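Local coordinates for protein 3-phosphoshikimate 1-carboxyvinyltransferase (Streptomyces sviceus, PDB 7M0O) that probably transfers the enolpyruvyl group of phosphoenolpyruvate to the 5-hydroxyl of shikimate-3-phosphate, the sixth step of chorismate biosynthesis, at residues Gly364-Val369 / Arg391-Gly396. Sequence-based numbering, arbitrary orientation.
Sequences GDHRIV and RKTFPG. With PO4 (phosphate ion), chain B.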
loop_
_atom_site.group_PDB
_atom_site.type_symbol
_atom_site.label_atom_id
_atom_site.label_comp_id
_atom_site.label_asym_id
_atom_site.label_seq_id
_atom_site.Cartn_x
_atom_site.Cartn_y
_atom_site.Cartn_z
ATOM N N GLY A 364 -19.832 -0.414 -3.040
ATOM C CA GLY A 364 -18.675 -1.097 -3.588
ATOM C C GLY A 364 -17.379 -0.814 -2.868
ATOM O O GLY A 364 -16.306 -1.173 -3.373
ATOM N N ASP A 365 -17.452 -0.203 -1.683
ATOM C CA ASP A 365 -16.276 0.247 -0.942
ATOM C C ASP A 365 -15.827 -0.819 0.055
ATOM O O ASP A 365 -16.546 -1.124 1.019
ATOM C CB ASP A 365 -16.575 1.555 -0.206
ATOM C CG ASP A 365 -15.319 2.249 0.278
ATOM O OD1 ASP A 365 -14.418 1.569 0.810
ATOM O OD2 ASP A 365 -15.234 3.482 0.110
ATOM N N HIS A 366 -14.621 -1.357 -0.180
ATOM C CA HIS A 366 -14.044 -2.402 0.674
ATOM C C HIS A 366 -13.996 -2.003 2.150
ATOM O O HIS A 366 -14.232 -2.839 3.035
ATOM C CB HIS A 366 -12.641 -2.762 0.179
ATOM C CG HIS A 366 -11.749 -1.585 -0.084
ATOM N ND1 HIS A 366 -12.059 -0.585 -0.988
ATOM C CD2 HIS A 366 -10.542 -1.261 0.433
ATOM C CE1 HIS A 366 -11.080 0.301 -1.009
ATOM N NE2 HIS A 366 -10.149 -0.083 -0.155
ATOM N N ARG A 367 -13.688 -0.734 2.439
ATOM C CA ARG A 367 -13.577 -0.308 3.834
ATOM C C ARG A 367 -14.935 -0.193 4.528
ATOM O O ARG A 367 -15.009 -0.359 5.743
ATOM C CB ARG A 367 -12.827 1.018 3.920
ATOM C CG ARG A 367 -11.518 0.998 3.119
ATOM C CD ARG A 367 -10.349 1.607 3.876
ATOM N NE ARG A 367 -9.137 1.417 3.081
ATOM C CZ ARG A 367 -8.298 0.395 3.234
ATOM N NH1 ARG A 367 -8.524 -0.526 4.171
ATOM N NH2 ARG A 367 -7.246 0.282 2.445
ATOM N N ILE A 368 -16.020 0.071 3.795
ATOM C CA ILE A 368 -17.340 0.034 4.423
ATOM C C ILE A 368 -17.689 -1.396 4.840
ATOM O O ILE A 368 -18.195 -1.629 5.942
ATOM C CB ILE A 368 -18.411 0.642 3.492
ATOM C CG1 ILE A 368 -18.082 2.098 3.154
ATOM C CG2 ILE A 368 -19.815 0.535 4.124
ATOM C CD1 ILE A 368 -17.976 3.027 4.378
ATOM N N VAL A 369 -17.408 -2.383 3.980
ATOM C CA VAL A 369 -17.707 -3.772 4.327
ATOM C C VAL A 369 -16.832 -4.239 5.485
ATOM O O VAL A 369 -17.316 -4.832 6.456
ATOM C CB VAL A 369 -17.542 -4.683 3.094
ATOM C CG1 VAL A 369 -17.655 -6.165 3.515
ATOM C CG2 VAL A 369 -18.605 -4.351 2.068
ATOM N N ARG A 391 -12.258 -7.714 -1.997
ATOM C CA ARG A 391 -11.167 -8.213 -2.820
ATOM C C ARG A 391 -10.314 -7.089 -3.387
ATOM O O ARG A 391 -9.197 -7.352 -3.847
ATOM C CB ARG A 391 -11.731 -9.091 -3.938
ATOM C CG ARG A 391 -12.429 -10.330 -3.390
ATOM C CD ARG A 391 -12.710 -11.357 -4.468
ATOM N NE ARG A 391 -13.670 -10.885 -5.450
ATOM C CZ ARG A 391 -13.480 -10.963 -6.760
ATOM N NH1 ARG A 391 -12.360 -11.490 -7.235
ATOM N NH2 ARG A 391 -14.406 -10.514 -7.594
ATOM N N LYS A 392 -10.812 -5.849 -3.368
ATOM C CA LYS A 392 -9.987 -4.726 -3.802
ATOM C C LYS A 392 -8.668 -4.656 -3.045
ATOM O O LYS A 392 -7.659 -4.232 -3.616
ATOM C CB LYS A 392 -10.751 -3.413 -3.657
ATOM C CG LYS A 392 -11.950 -3.319 -4.622
ATOM C CD LYS A 392 -12.712 -2.020 -4.454
ATOM C CE LYS A 392 -13.785 -1.873 -5.528
ATOM N NZ LYS A 392 -14.213 -0.454 -5.685
ATOM N N THR A 393 -8.640 -5.066 -1.768
ATOM C CA THR A 393 -7.384 -5.045 -1.007
ATOM C C THR A 393 -7.060 -6.317 -0.234
ATOM O O THR A 393 -5.923 -6.450 0.226
ATOM C CB THR A 393 -7.355 -3.888 0.008
ATOM O OG1 THR A 393 -8.421 -4.045 0.960
ATOM C CG2 THR A 393 -7.460 -2.532 -0.678
ATOM N N PHE A 394 -8.001 -7.237 -0.053
ATOM C CA PHE A 394 -7.753 -8.383 0.811
ATOM C C PHE A 394 -8.712 -9.486 0.384
ATOM O O PHE A 394 -9.814 -9.601 0.939
ATOM C CB PHE A 394 -7.946 -7.994 2.286
ATOM C CG PHE A 394 -7.507 -9.054 3.286
ATOM C CD1 PHE A 394 -6.859 -10.215 2.884
ATOM C CD2 PHE A 394 -7.768 -8.873 4.638
ATOM C CE1 PHE A 394 -6.478 -11.195 3.830
ATOM C CE2 PHE A 394 -7.399 -9.835 5.579
ATOM C CZ PHE A 394 -6.749 -10.992 5.175
ATOM N N PRO A 395 -8.351 -10.271 -0.635
ATOM C CA PRO A 395 -9.271 -11.314 -1.118
ATOM C C PRO A 395 -9.703 -12.286 -0.033
ATOM O O PRO A 395 -10.852 -12.735 -0.047
ATOM C CB PRO A 395 -8.456 -12.010 -2.220
ATOM C CG PRO A 395 -7.499 -10.952 -2.691
ATOM C CD PRO A 395 -7.127 -10.188 -1.451
ATOM N N GLY A 396 -8.838 -12.596 0.922
ATOM C CA GLY A 396 -9.205 -13.531 1.967
ATOM C C GLY A 396 -9.779 -12.902 3.224
ATOM O O GLY A 396 -9.782 -13.548 4.273
HETATM P P PO4 B . -8.079 3.017 -0.122
HETATM O O1 PO4 B . -6.793 3.713 0.239
HETATM O O2 PO4 B . -9.076 3.301 0.972
HETATM O O3 PO4 B . -7.803 1.537 -0.246
HETATM O O4 PO4 B . -8.538 3.583 -1.440
HETATM O O HOH W 1 -6.982 -2.857 3.366
#
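The anion pocket predicted to receive phosphoenolpyruvate, with R367 and K392 among its predicted ligands, is occupied here by a phosphate probably from the crystallisation liquor; H366 and R367 hold the ion, while K392 and T393 pack on H366. The H366 ring is sandwiched: K392 CB lies 4.0 Å above one face and R367 CG covers the other, both toward the rim. T393 CG2 and OG1 each approach H366 CD2 to 3.5 Å. H366 CG sits between the backbone N and the carbonyl carbon (chi1 48°). H366 NE2 donates a hydrogen bond of 2.9 Å to phosphate O3. R367 grips the same phosphate with two hydrogen bonds, NE to O2 at 2.8 Å and NH2 to O3 at 3.0 Å. An alanine in place of H366 would probably leave O3 short of one donor and open a gap between K392 and R367. Beyond CG, K392 runs extended across the ring, and K392 NZ makes a weak hydrogen bond to G364 O (3.2 Å). One water joins R367 NH1 to T393 OG1. D365 caps the helix through OD1 and salt-bridges R326, which also binds the phosphate. Helix 366-375 thus meets the loop before helix 397-406, with helices 326-336 and 223-235 touching R367.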